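Local coordinates for protein putative HTH-type transcriptional regulator PF0864 (Pyrococcus furiosus, PDB 2IA0) that probably acts as a transcriptional regulator of the AsnC family, binding specific DNA sequences through a winged helix-turn-helix domain joined to a dimerising alpha+beta domain, at residues L77-L82 with K120-V125; D17-I22 with H49-K54; L72-L77 with D163-L168. One frame throughout, in Å; residues are numbered along the deposited sequence.

Interaction 1: residues L77-L82 with K120-V125; sequences LALIVL and KIIALV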
ATOM      1  N   LEU A  77       7.596   7.668  -8.311  1.00 12.45           N
ATOM      2  CA  LEU A  77       6.250   7.171  -8.245  1.00 11.80           C
ATOM      3  C   LEU A  77       5.296   8.290  -8.713  1.00 10.45           C
ATOM      4  O   LEU A  77       5.608   9.493  -8.596  1.00  9.09           O
ATOM      5  CB  LEU A  77       5.986   6.731  -6.810  1.00 12.55           C
ATOM      6  CG  LEU A  77       5.106   5.525  -6.478  1.00 15.77           C
ATOM      7  CD1 LEU A  77       5.754   4.227  -6.887  1.00 17.56           C
ATOM      8  CD2 LEU A  77       4.826   5.522  -4.994  1.00 19.02           C
ATOM      9  N   ALA A  78       4.174   7.894  -9.310  1.00  8.79           N
ATOM     10  CA  ALA A  78       3.141   8.841  -9.735  1.00  7.62           C
ATOM     11  C   ALA A  78       1.772   8.213  -9.539  1.00  7.56           C
ATOM     12  O   ALA A  78       1.586   6.995  -9.714  1.00  7.46           O
ATOM     13  CB  ALA A  78       3.331   9.257 -11.178  1.00  6.37           C
ATOM     14  N   LEU A  79       0.827   9.033  -9.109  1.00  7.19           N
ATOM     15  CA  LEU A  79      -0.555   8.620  -9.070  1.00  7.63           C
ATOM     16  C   LEU A  79      -1.247   9.151 -10.344  1.00  7.67           C
ATOM     17  O   LEU A  79      -1.028  10.276 -10.763  1.00  7.09           O
ATOM     18  CB  LEU A  79      -1.204   9.161  -7.804  1.00  8.01           C
ATOM     19  CG  LEU A  79      -2.724   9.186  -7.721  1.00  8.72           C
ATOM     20  CD1 LEU A  79      -3.231   7.762  -7.399  1.00 10.70           C
ATOM     21  CD2 LEU A  79      -3.124  10.185  -6.649  1.00  8.91           C
ATOM     22  N   ILE A  80      -2.059   8.311 -10.971  1.00  8.90           N
ATOM     23  CA  ILE A  80      -2.722   8.650 -12.239  1.00  8.89           C
ATOM     24  C   ILE A  80      -4.223   8.555 -12.065  1.00  9.34           C
ATOM     25  O   ILE A  80      -4.714   7.575 -11.546  1.00  8.94           O
ATOM     26  CB  ILE A  80      -2.277   7.678 -13.346  1.00  8.98           C
ATOM     27  CG1 ILE A  80      -0.741   7.639 -13.396  1.00  6.43           C
ATOM     28  CG2 ILE A  80      -2.891   8.077 -14.714  1.00  7.39           C
ATOM     29  CD1 ILE A  80      -0.198   6.838 -14.496  1.00  7.34           C
ATOM     30  N   VAL A  81      -4.948   9.589 -12.471  1.00 10.54           N
ATOM     31  CA  VAL A  81      -6.411   9.541 -12.428  1.00 10.59           C
ATOM     32  C   VAL A  81      -7.015   9.742 -13.812  1.00 11.35           C
ATOM     33  O   VAL A  81      -6.865  10.791 -14.427  1.00 11.26           O
ATOM     34  CB  VAL A  81      -7.016  10.525 -11.409  1.00 10.93           C
ATOM     35  CG1 VAL A  81      -8.547  10.268 -11.256  1.00 10.35           C
ATOM     36  CG2 VAL A  81      -6.301  10.387 -10.055  1.00  7.92           C
ATOM     37  N   LEU A  82      -7.678   8.693 -14.290  1.00 11.94           N
ATOM     38  CA  LEU A  82      -8.313   8.653 -15.596  1.00 12.21           C
ATOM     39  C   LEU A  82      -9.820   8.768 -15.427  1.00 12.98           C
ATOM     40  O   LEU A  82     -10.395   8.108 -14.576  1.00 12.83           O
ATOM     41  CB  LEU A  82      -8.013   7.302 -16.272  1.00 11.79           C
ATOM     42  CG  LEU A  82      -6.561   6.882 -16.455  1.00 11.65           C
ATOM     43  CD1 LEU A  82      -6.516   5.601 -17.248  1.00 12.81           C
ATOM     44  CD2 LEU A  82      -5.778   7.971 -17.157  1.00 13.48           C
ATOM     45  N   LYS A 120     -14.029   6.394 -13.264  1.00 13.77           N
ATOM     46  CA  LYS A 120     -12.572   6.675 -13.069  1.00 14.05           C
ATOM     47  C   LYS A 120     -11.669   5.482 -12.729  1.00 14.35           C
ATOM     48  O   LYS A 120     -12.083   4.532 -12.073  1.00 14.59           O
ATOM     49  CB  LYS A 120     -12.360   7.768 -12.018  1.00 13.75           C
ATOM     50  CG  LYS A 120     -13.205   8.983 -12.242  1.00 14.39           C
ATOM     51  CD  LYS A 120     -12.729  10.180 -11.446  1.00 17.24           C
ATOM     52  CE  LYS A 120     -13.823  11.239 -11.447  1.00 17.54           C
ATOM     53  NZ  LYS A 120     -15.116  10.518 -11.244  1.00 17.58           N
ATOM     54  N   ILE A 121     -10.418   5.556 -13.172  1.00 14.82           N
ATOM     55  CA  ILE A 121      -9.406   4.553 -12.821  1.00 14.66           C
ATOM     56  C   ILE A 121      -8.276   5.289 -12.158  1.00 14.46           C
ATOM     57  O   ILE A 121      -7.826   6.313 -12.652  1.00 14.22           O
ATOM     58  CB  ILE A 121      -8.851   3.769 -14.022  1.00 14.67           C
ATOM     59  CG1 ILE A 121      -9.962   3.025 -14.742  1.00 14.79           C
ATOM     60  CG2 ILE A 121      -7.775   2.755 -13.604  1.00 14.48           C
ATOM     61  CD1 ILE A 121     -10.130   3.509 -16.171  1.00 17.14           C
ATOM     62  N   ILE A 122      -7.855   4.747 -11.020  1.00 14.43           N
ATOM     63  CA  ILE A 122      -6.772   5.258 -10.209  1.00 14.65           C
ATOM     64  C   ILE A 122      -5.635   4.243 -10.307  1.00 14.06           C
ATOM     65  O   ILE A 122      -5.859   3.057 -10.104  1.00 14.17           O
ATOM     66  CB  ILE A 122      -7.286   5.371  -8.757  1.00 15.43           C
ATOM     67  CG1 ILE A 122      -8.401   6.424  -8.684  1.00 16.81           C
ATOM     68  CG2 ILE A 122      -6.169   5.657  -7.791  1.00 14.86           C
ATOM     69  CD1 ILE A 122      -9.168   6.369  -7.422  1.00 21.63           C
ATOM     70  N   ALA A 123      -4.440   4.699 -10.657  1.00 13.19           N
ATOM     71  CA  ALA A 123      -3.261   3.831 -10.723  1.00 12.39           C
ATOM     72  C   ALA A 123      -2.044   4.422 -10.027  1.00 12.29           C
ATOM     73  O   ALA A 123      -1.835   5.623 -10.050  1.00 12.91           O
ATOM     74  CB  ALA A 123      -2.902   3.468 -12.164  1.00 11.52           C
ATOM     75  N   LEU A 124      -1.237   3.560  -9.424  1.00 11.83           N
ATOM     76  CA  LEU A 124       0.021   3.970  -8.865  1.00 11.93           C
ATOM     77  C   LEU A 124       1.140   3.329  -9.683  1.00 11.60           C
ATOM     78  O   LEU A 124       1.214   2.109  -9.835  1.00 10.78           O
ATOM     79  CB  LEU A 124       0.092   3.614  -7.382  1.00 11.43           C
ATOM     80  CG  LEU A 124       1.133   4.424  -6.613  1.00 15.15           C
ATOM     81  CD1 LEU A 124       0.596   5.824  -6.188  1.00 16.59           C
ATOM     82  CD2 LEU A 124       1.624   3.633  -5.400  1.00 15.71           C
ATOM     83  N   VAL A 125       1.998   4.174 -10.237  1.00 11.72           N
ATOM     84  CA  VAL A 125       3.063   3.701 -11.108  1.00 12.18           C
ATOM     85  C   VAL A 125       4.465   4.061 -10.593  1.00 12.10           C
ATOM     86  O   VAL A 125       4.742   5.213 -10.239  1.00 11.78           O
ATOM     87  CB  VAL A 125       2.835   4.179 -12.586  1.00 12.52           C
ATOM     88  CG1 VAL A 125       3.901   3.612 -13.510  1.00 13.26           C
ATOM     89  CG2 VAL A 125       1.427   3.730 -13.083  1.00 12.68           C
TER

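Interaction 2: residues D17-I22 with H49-K54; sequences DLDRNI and HFRIKK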
ATOM      1  N   ASP A  17      -7.634  -5.927  24.228  1.00 16.80           N
ATOM      2  CA  ASP A  17      -6.351  -5.239  24.224  1.00 15.88           C
ATOM      3  C   ASP A  17      -5.152  -6.144  23.904  1.00 14.98           C
ATOM      4  O   ASP A  17      -4.229  -5.724  23.195  1.00 14.51           O
ATOM      5  CB  ASP A  17      -6.140  -4.445  25.521  1.00 16.33           C
ATOM      6  CG  ASP A  17      -7.064  -3.225  25.621  1.00 18.11           C
ATOM      7  OD1 ASP A  17      -7.640  -2.808  24.587  1.00 19.99           O
ATOM      8  OD2 ASP A  17      -7.231  -2.679  26.736  1.00 20.94           O
ATOM      9  N   LEU A  18      -5.167  -7.377  24.402  1.00 13.53           N
ATOM     10  CA  LEU A  18      -4.083  -8.330  24.119  1.00 12.94           C
ATOM     11  C   LEU A  18      -4.040  -8.726  22.639  1.00 13.26           C
ATOM     12  O   LEU A  18      -2.976  -8.821  22.062  1.00 13.46           O
ATOM     13  CB  LEU A  18      -4.174  -9.584  25.017  1.00 11.97           C
ATOM     14  CG  LEU A  18      -3.133 -10.687  24.804  1.00 10.42           C
ATOM     15  CD1 LEU A  18      -1.657 -10.129  24.774  1.00  7.34           C
ATOM     16  CD2 LEU A  18      -3.315 -11.760  25.890  1.00  8.18           C
ATOM     17  N   ASP A  19      -5.197  -8.960  22.033  1.00 14.40           N
ATOM     18  CA  ASP A  19      -5.264  -9.170  20.586  1.00 15.57           C
ATOM     19  C   ASP A  19      -4.595  -8.043  19.809  1.00 15.85           C
ATOM     20  O   ASP A  19      -3.739  -8.314  18.970  1.00 16.25           O
ATOM     21  CB  ASP A  19      -6.711  -9.352  20.128  1.00 16.08           C
ATOM     22  CG  ASP A  19      -7.257 -10.729  20.488  1.00 18.90           C
ATOM     23  OD1 ASP A  19      -8.459 -10.824  20.829  1.00 20.36           O
ATOM     24  OD2 ASP A  19      -6.469 -11.716  20.461  1.00 22.41           O
ATOM     25  N   ARG A  20      -4.979  -6.794  20.119  1.00 15.52           N
ATOM     26  CA  ARG A  20      -4.465  -5.594  19.453  1.00 15.46           C
ATOM     27  C   ARG A  20      -2.981  -5.420  19.677  1.00 15.27           C
ATOM     28  O   ARG A  20      -2.239  -5.103  18.736  1.00 14.45           O
ATOM     29  CB  ARG A  20      -5.199  -4.326  19.934  1.00 15.60           C
ATOM     30  CG  ARG A  20      -6.653  -4.230  19.489  1.00 16.06           C
ATOM     31  CD  ARG A  20      -7.349  -2.989  20.087  1.00 18.93           C
ATOM     32  NE  ARG A  20      -8.799  -3.196  20.244  1.00 21.42           N
ATOM     33  CZ  ARG A  20      -9.411  -3.410  21.419  1.00 24.61           C
ATOM     34  NH1 ARG A  20      -8.719  -3.427  22.554  1.00 23.74           N
ATOM     35  NH2 ARG A  20     -10.729  -3.592  21.475  1.00 26.15           N
ATOM     36  N   ASN A  21      -2.552  -5.626  20.924  1.00 15.53           N
ATOM     37  CA  ASN A  21      -1.155  -5.517  21.274  1.00 16.37           C
ATOM     38  C   ASN A  21      -0.264  -6.493  20.522  1.00 16.59           C
ATOM     39  O   ASN A  21       0.793  -6.088  20.066  1.00 18.02           O
ATOM     40  CB  ASN A  21      -0.953  -5.648  22.777  1.00 17.29           C
ATOM     41  CG  ASN A  21      -1.143  -4.340  23.505  1.00 18.33           C
ATOM     42  OD1 ASN A  21      -0.866  -3.281  22.962  1.00 21.56           O
ATOM     43  ND2 ASN A  21      -1.616  -4.409  24.751  1.00 20.11           N
ATOM     44  N   ILE A  22      -0.687  -7.759  20.396  1.00 16.27           N
ATOM     45  CA  ILE A  22      -0.026  -8.770  19.546  1.00 15.81           C
ATOM     46  C   ILE A  22       0.078  -8.327  18.085  1.00 16.13           C
ATOM     47  O   ILE A  22       1.135  -8.426  17.478  1.00 16.19           O
ATOM     48  CB  ILE A  22      -0.791 -10.146  19.564  1.00 15.92           C
ATOM     49  CG1 ILE A  22      -0.597 -10.900  20.886  1.00 16.02           C
ATOM     50  CG2 ILE A  22      -0.371 -11.053  18.389  1.00 14.22           C
ATOM     51  CD1 ILE A  22      -1.548 -12.101  21.071  1.00 11.22           C
ATOM     52  N   HIS A  49       0.321 -17.988  21.839  1.00 19.13           N
ATOM     53  CA  HIS A  49       0.234 -19.038  20.829  1.00 19.31           C
ATOM     54  C   HIS A  49      -1.212 -19.274  20.347  1.00 18.74           C
ATOM     55  O   HIS A  49      -1.501 -19.172  19.148  1.00 19.02           O
ATOM     56  CB  HIS A  49       0.869 -20.300  21.410  1.00 19.36           C
ATOM     57  CG  HIS A  49       0.712 -21.520  20.561  1.00 21.71           C
ATOM     58  ND1 HIS A  49       1.363 -21.680  19.356  1.00 24.23           N
ATOM     59  CD2 HIS A  49       0.005 -22.659  20.765  1.00 23.68           C
ATOM     60  CE1 HIS A  49       1.053 -22.858  18.846  1.00 25.03           C
ATOM     61  NE2 HIS A  49       0.228 -23.472  19.679  1.00 25.94           N
ATOM     62  N   PHE A  50      -2.108 -19.532  21.296  1.00 17.88           N
ATOM     63  CA  PHE A  50      -3.534 -19.664  21.030  1.00 17.29           C
ATOM     64  C   PHE A  50      -4.166 -18.439  20.337  1.00 17.43           C
ATOM     65  O   PHE A  50      -4.865 -18.591  19.338  1.00 17.36           O
ATOM     66  CB  PHE A  50      -4.276 -20.002  22.325  1.00 16.33           C
ATOM     67  CG  PHE A  50      -5.771 -20.020  22.186  1.00 15.59           C
ATOM     68  CD1 PHE A  50      -6.545 -18.953  22.661  1.00 13.90           C
ATOM     69  CD2 PHE A  50      -6.415 -21.103  21.591  1.00 12.84           C
ATOM     70  CE1 PHE A  50      -7.939 -18.966  22.536  1.00 13.29           C
ATOM     71  CE2 PHE A  50      -7.808 -21.123  21.473  1.00 13.83           C
ATOM     72  CZ  PHE A  50      -8.568 -20.050  21.945  1.00 12.56           C
ATOM     73  N   ARG A  51      -3.930 -17.247  20.885  1.00 17.96           N
ATOM     74  CA  ARG A  51      -4.365 -15.981  20.268  1.00 18.35           C
ATOM     75  C   ARG A  51      -3.892 -15.847  18.821  1.00 18.35           C
ATOM     76  O   ARG A  51      -4.661 -15.463  17.970  1.00 18.79           O
ATOM     77  CB  ARG A  51      -3.862 -14.760  21.048  1.00 18.02           C
ATOM     78  CG  ARG A  51      -4.296 -14.675  22.484  1.00 18.33           C
ATOM     79  CD  ARG A  51      -5.785 -14.757  22.581  1.00 18.76           C
ATOM     80  NE  ARG A  51      -6.276 -14.295  23.879  1.00 18.29           N
ATOM     81  CZ  ARG A  51      -6.713 -13.065  24.125  1.00 15.00           C
ATOM     82  NH1 ARG A  51      -6.707 -12.159  23.164  1.00 17.17           N
ATOM     83  NH2 ARG A  51      -7.164 -12.739  25.325  1.00 10.21           N
ATOM     84  N   ILE A  52      -2.634 -16.168  18.545  1.00 18.57           N
ATOM     85  CA  ILE A  52      -2.111 -16.069  17.177  1.00 19.31           C
ATOM     86  C   ILE A  52      -2.757 -17.061  16.201  1.00 19.69           C
ATOM     87  O   ILE A  52      -3.175 -16.653  15.103  1.00 20.59           O
ATOM     88  CB  ILE A  52      -0.562 -16.150  17.143  1.00 19.73           C
ATOM     89  CG1 ILE A  52       0.037 -14.863  17.731  1.00 19.58           C
ATOM     90  CG2 ILE A  52      -0.050 -16.370  15.726  1.00 19.56           C
ATOM     91  CD1 ILE A  52       1.487 -15.005  18.138  1.00 18.76           C
ATOM     92  N   LYS A  53      -2.876 -18.336  16.608  1.00 19.53           N
ATOM     93  CA  LYS A  53      -3.599 -19.336  15.825  1.00 19.44           C
ATOM     94  C   LYS A  53      -5.032 -18.882  15.554  1.00 19.45           C
ATOM     95  O   LYS A  53      -5.535 -19.064  14.456  1.00 19.81           O
ATOM     96  CB  LYS A  53      -3.585 -20.723  16.499  1.00 19.81           C
ATOM     97  CG  LYS A  53      -2.348 -21.565  16.194  1.00 20.87           C
ATOM     98  CD  LYS A  53      -2.239 -22.813  17.087  1.00 25.60           C
ATOM     99  CE  LYS A  53      -2.909 -24.077  16.473  1.00 27.07           C
ATOM    100  NZ  LYS A  53      -2.570 -25.382  17.213  1.00 29.39           N
ATOM    101  N   LYS A  54      -5.671 -18.279  16.546  1.00 19.62           N
ATOM    102  CA  LYS A  54      -7.063 -17.865  16.436  1.00 20.42           C
ATOM    103  C   LYS A  54      -7.233 -16.699  15.452  1.00 20.51           C
ATOM    104  O   LYS A  54      -8.174 -16.695  14.650  1.00 21.39           O
ATOM    105  CB  LYS A  54      -7.627 -17.524  17.820  1.00 20.51           C
ATOM    106  CG  LYS A  54      -9.086 -17.882  18.024  1.00 22.03           C
ATOM    107  CD  LYS A  54      -9.304 -19.408  18.153  1.00 23.40           C
ATOM    108  CE  LYS A  54     -10.779 -19.753  17.881  1.00 23.38           C
ATOM    109  NZ  LYS A  54     -10.996 -21.190  17.541  1.00 24.25           N
TER
HETATM  110  O   HOH W   1      -7.502 -14.193  19.174  1.00 30.67           O

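Interaction 3: residues L72-L77 with D163-L168; sequences LKPKHL and DLTGFL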
ATOM      1  N   LEU A  72      15.305  -2.379  -4.651  1.00 17.93           N
ATOM      2  CA  LEU A  72      14.242  -2.947  -5.476  1.00 17.40           C
ATOM      3  C   LEU A  72      12.998  -2.077  -5.506  1.00 16.89           C
ATOM      4  O   LEU A  72      12.059  -2.377  -6.246  1.00 16.85           O
ATOM      5  CB  LEU A  72      13.883  -4.369  -5.034  1.00 17.94           C
ATOM      6  CG  LEU A  72      14.763  -5.551  -5.436  1.00 18.38           C
ATOM      7  CD1 LEU A  72      15.796  -5.729  -4.400  1.00 18.33           C
ATOM      8  CD2 LEU A  72      13.947  -6.827  -5.531  1.00 17.96           C
ATOM      9  N   LYS A  73      12.982  -1.015  -4.706  1.00 16.32           N
ATOM     10  CA  LYS A  73      11.915  -0.010  -4.793  1.00 16.53           C
ATOM     11  C   LYS A  73      12.025   0.861  -6.054  1.00 16.18           C
ATOM     12  O   LYS A  73      13.137   1.235  -6.453  1.00 16.51           O
ATOM     13  CB  LYS A  73      11.958   0.914  -3.584  1.00 16.26           C
ATOM     14  CG  LYS A  73      11.406   0.304  -2.328  1.00 16.88           C
ATOM     15  CD  LYS A  73      11.001   1.400  -1.353  1.00 19.33           C
ATOM     16  CE  LYS A  73      12.173   2.209  -0.813  1.00 20.52           C
ATOM     17  NZ  LYS A  73      11.612   3.289   0.076  1.00 24.35           N
ATOM     18  N   PRO A  74      10.879   1.216  -6.676  1.00 16.02           N
ATOM     19  CA  PRO A  74      10.916   2.271  -7.720  1.00 15.49           C
ATOM     20  C   PRO A  74      11.310   3.638  -7.130  1.00 15.11           C
ATOM     21  O   PRO A  74      10.843   4.010  -6.038  1.00 14.97           O
ATOM     22  CB  PRO A  74       9.472   2.298  -8.237  1.00 15.26           C
ATOM     23  CG  PRO A  74       8.638   1.810  -7.091  1.00 15.15           C
ATOM     24  CD  PRO A  74       9.509   0.707  -6.471  1.00 16.25           C
ATOM     25  N   LYS A  75      12.168   4.376  -7.819  1.00 15.15           N
ATOM     26  CA  LYS A  75      12.663   5.636  -7.258  1.00 15.48           C
ATOM     27  C   LYS A  75      11.691   6.802  -7.467  1.00 15.38           C
ATOM     28  O   LYS A  75      11.743   7.802  -6.744  1.00 15.68           O
ATOM     29  CB  LYS A  75      14.030   5.989  -7.848  1.00 16.07           C
ATOM     30  CG  LYS A  75      15.113   4.923  -7.659  1.00 17.46           C
ATOM     31  CD  LYS A  75      16.437   5.414  -8.261  1.00 21.41           C
ATOM     32  CE  LYS A  75      16.441   5.285  -9.808  1.00 23.68           C
ATOM     33  NZ  LYS A  75      17.079   6.455 -10.554  1.00 24.61           N
ATOM     34  N   HIS A  76      10.824   6.673  -8.473  1.00 14.76           N
ATOM     35  CA  HIS A  76       9.898   7.723  -8.877  1.00 13.87           C
ATOM     36  C   HIS A  76       8.535   7.121  -9.064  1.00 13.25           C
ATOM     37  O   HIS A  76       8.350   6.184  -9.834  1.00 12.75           O
ATOM     38  CB  HIS A  76      10.383   8.456 -10.138  1.00 13.84           C
ATOM     39  CG  HIS A  76      11.606   9.279  -9.880  1.00 16.62           C
ATOM     40  ND1 HIS A  76      12.775   9.133 -10.597  1.00 17.47           N
ATOM     41  CD2 HIS A  76      11.873  10.191  -8.910  1.00 18.01           C
ATOM     42  CE1 HIS A  76      13.693   9.950 -10.108  1.00 18.72           C
ATOM     43  NE2 HIS A  76      13.172  10.599  -9.082  1.00 19.08           N
ATOM     44  N   LEU A  77       7.596   7.668  -8.311  1.00 12.45           N
ATOM     45  CA  LEU A  77       6.250   7.171  -8.245  1.00 11.80           C
ATOM     46  C   LEU A  77       5.296   8.290  -8.713  1.00 10.45           C
ATOM     47  O   LEU A  77       5.608   9.493  -8.596  1.00  9.09           O
ATOM     48  CB  LEU A  77       5.986   6.731  -6.810  1.00 12.55           C
ATOM     49  CG  LEU A  77       5.106   5.525  -6.478  1.00 15.77           C
ATOM     50  CD1 LEU A  77       5.754   4.227  -6.887  1.00 17.56           C
ATOM     51  CD2 LEU A  77       4.826   5.522  -4.994  1.00 19.02           C
ATOM     52  N   ASP A 163       6.601   2.839   3.690  1.00 17.54           N
ATOM     53  CA  ASP A 163       6.864   1.456   3.332  1.00 18.06           C
ATOM     54  C   ASP A 163       5.881   0.808   2.338  1.00 17.69           C
ATOM     55  O   ASP A 163       6.106  -0.328   1.945  1.00 17.90           O
ATOM     56  CB  ASP A 163       7.100   0.613   4.586  1.00 18.09           C
ATOM     57  CG  ASP A 163       8.286   1.106   5.382  1.00 19.87           C
ATOM     58  OD1 ASP A 163       9.341   1.443   4.762  1.00 21.41           O
ATOM     59  OD2 ASP A 163       8.163   1.187   6.622  1.00 21.91           O
ATOM     60  N   LEU A 164       4.835   1.535   1.921  1.00 17.27           N
ATOM     61  CA  LEU A 164       3.924   1.129   0.798  1.00 17.07           C
ATOM     62  C   LEU A 164       4.663   0.673  -0.454  1.00 16.33           C
ATOM     63  O   LEU A 164       4.313  -0.344  -1.049  1.00 16.04           O
ATOM     64  CB  LEU A 164       2.938   2.272   0.421  1.00 17.60           C
ATOM     65  CG  LEU A 164       2.201   2.387  -0.950  1.00 19.12           C
ATOM     66  CD1 LEU A 164       0.799   2.988  -0.807  1.00 20.07           C
ATOM     67  CD2 LEU A 164       2.985   3.188  -2.070  1.00 18.10           C
ATOM     68  N   THR A 165       5.684   1.424  -0.858  1.00 16.00           N
ATOM     69  CA  THR A 165       6.384   1.122  -2.108  1.00 16.54           C
ATOM     70  C   THR A 165       7.362  -0.075  -2.014  1.00 15.90           C
ATOM     71  O   THR A 165       7.563  -0.792  -2.997  1.00 16.21           O
ATOM     72  CB  THR A 165       6.998   2.398  -2.768  1.00 17.02           C
ATOM     73  OG1 THR A 165       7.858   2.034  -3.867  1.00 17.97           O
ATOM     74  CG2 THR A 165       7.750   3.224  -1.737  1.00 18.26           C
ATOM     75  N   GLY A 166       7.923  -0.308  -0.829  1.00 15.23           N
ATOM     76  CA  GLY A 166       8.588  -1.568  -0.526  1.00 14.87           C
ATOM     77  C   GLY A 166       7.632  -2.754  -0.436  1.00 14.35           C
ATOM     78  O   GLY A 166       7.978  -3.874  -0.784  1.00 15.18           O
ATOM     79  N   PHE A 167       6.429  -2.525   0.055  1.00 13.94           N
ATOM     80  CA  PHE A 167       5.415  -3.568   0.042  1.00 14.28           C
ATOM     81  C   PHE A 167       4.920  -3.965  -1.386  1.00 14.25           C
ATOM     82  O   PHE A 167       4.819  -5.152  -1.705  1.00 14.31           O
ATOM     83  CB  PHE A 167       4.244  -3.182   0.967  1.00 13.92           C
ATOM     84  CG  PHE A 167       3.098  -4.143   0.910  1.00 15.36           C
ATOM     85  CD1 PHE A 167       3.237  -5.446   1.409  1.00 16.33           C
ATOM     86  CD2 PHE A 167       1.884  -3.765   0.317  1.00 14.17           C
ATOM     87  CE1 PHE A 167       2.172  -6.363   1.325  1.00 15.25           C
ATOM     88  CE2 PHE A 167       0.826  -4.655   0.233  1.00 11.70           C
ATOM     89  CZ  PHE A 167       0.970  -5.966   0.740  1.00 14.75           C
ATOM     90  N   LEU A 168       4.616  -2.970  -2.227  1.00 14.56           N
ATOM     91  CA  LEU A 168       4.035  -3.192  -3.551  1.00 14.51           C
ATOM     92  C   LEU A 168       5.082  -3.483  -4.631  1.00 14.89           C
ATOM     93  O   LEU A 168       4.731  -3.976  -5.721  1.00 15.53           O
ATOM     94  CB  LEU A 168       3.187  -1.968  -3.978  1.00 14.18           C
ATOM     95  CG  LEU A 168       1.941  -1.623  -3.165  1.00 13.83           C
ATOM     96  CD1 LEU A 168       1.303  -0.304  -3.616  1.00 15.43           C
ATOM     97  CD2 LEU A 168       0.924  -2.750  -3.198  1.00 12.51           C
TER

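Interaction 1: residues L77-L82 with K120-V125
Leu77 lies against the Leu124 side chain and the backbone carbonyl of Val125, and each of its carbons finds a partner in order. Its CB stands 4.0 Å from Val125 O, and CG draws in to 3.8 Å from Val125 O. At the fork the two methyls part company: CD1 rests 3.6 Å from Val125 O, whereas CD2 meets Leu124 CD2 at 3.7 Å, the two leucine side chains slanting past each other. Segments 77-82 and 120-125 run antiparallel (166° between their directions) and are joined by six backbone hydrogen bonds, two each for Ala78 with Val125, Ile80 with Ala123 and Leu82 with Ile121. Strands 76-84 and 120-127 are the two central strands of a four-stranded sheet, the first and third in the order beta-alpha-beta-beta-alpha-beta of the ferredoxin-like domain that AsnC-family proteins use to dimerise. The sheet's two faces differ in what covers them. Leu79 and Ile122 run alongside each other in the same direction, with Leu79 CD1 3.6 Å from Ile122 CG2; this face packs on Leu79 and Phe153 of the second subunit. On the other face an extended chi2 of -175° carries Ile80 CD1 to 3.8 Å from Val125 CG2, and there Ala78 packs on Leu133 and Val125 on Phe136, both of helix 132-140.

Interaction 2: residues D17-I22 with H49-K54
Ile22 and Arg51 make the tight half of this helix pair. Ile22 CD1 reaches 3.5 Å from Arg51 CB, at the base of the arginine side chain, and the two side chains cross at about a right angle. Beside it, Ile22 CG2 meets Ile52 CG1 at 3.9 Å. Leu41 of helix 34-41 and Ile48 of helix 45-57 also touch Ile22, while Leu37 of helix 34-41 packs on Ile52, so this apolar half belongs to the interior shared by the three helices. They form the bundle of a winged helix-turn-helix domain, with helices 17-26 and 45-57 crossing steeply, at -77° over these segments. Residues 49-53 fall within the predicted helix-turn-helix motif, and helix 45-57 is by its place the probable recognition helix. The other half is polar and less regular. Arg51 bends at chi2 (-55°), which turns CD, and its NH1 reaches Asp19 OD2 at 2.7 Å in a salt bridge. The hydrogen bond within it is weak, bent to 138° at the hydrogen, although OD2 lies at the guanidinium edge; the carboxylate and guanidinium planes are well turned from each other. NH1 has a second acidic partner in Asp16. Leu18 CD2 covers one guanidinium face, 4.0 Å above its centre. The loose side is at a water that bridges the helices, donating to Asp19 OD2 at 3.0 Å and, more weakly, to the backbone oxygen of Arg51.

Interaction 3: residues L72-L77 with D163-L168
Thr165 OG1 lies against the ring of Pro74, meeting only carbon across this contact, 3.3 Å from Pro74 CG and 3.4 Å from Pro74 CD. The contact buries this hydroxyl, and the model offers it no hydrogen-bonding partner, an arrangement that probably carries some energetic cost. With OG1 anti to the backbone N (chi1 171°), the oxygen faces the proline, and the two side chains run past one another in opposing senses. The same torsion leaves the methyl CG2 in the crowded position between the backbone N and the carbonyl carbon, where it meets Lys73 CD at 3.7 Å. Lys73 crosses Thr165 at about a right angle, and its aliphatic chain also rests on the helix backbone: CD is 3.6 Å from Gly166 N, and CG is 3.8 Å from Gly166 CA. Gly166, having no side chain, presents bare backbone to these methylenes. The amino group stays apart from Asp163, with Lys73 NZ 5.5 Å from Asp163 OD1, so any attraction between the two charges acts at a distance. Further along, Leu77 CD2 approaches Leu164 CD2 at 4.2 Å, a lighter, slanting contact. Between these points a classic beta bulge, with Lys75 and His76 set opposite Lys127, marks where the chain enters strand 76-84. Helix 164-168 thus packs beside the start of that strand: Pro74 and Leu168 touch Leu111 of strand 110-116, Gly166 is bonded through its backbone to Leu68 of strand 61-68, and Leu164 meets Leu164 of the second subunit.

In the fold
Interactions 1 and 3 belong to the dimerising domain and share Leu77; they touch where Leu124 CD2 comes within 3.6 Å of Leu164 CD2. Interaction 1 is its sheet core, held by regular backbone bonds and aliphatic side chains, and interaction 3 sets a short C-terminal helix against the entry to the same strand through packing alone. Both reach the second subunit. Interaction 2 stands apart in the DNA-binding domain, its centre about 37 Å from that of interaction 1 and on the opposite side of the chain's centre. Only partly buried, it joins two helices and combines apolar packing with a salt bridge and a water, whereas the buried interactions 1 and 3 have no salt bridge across them.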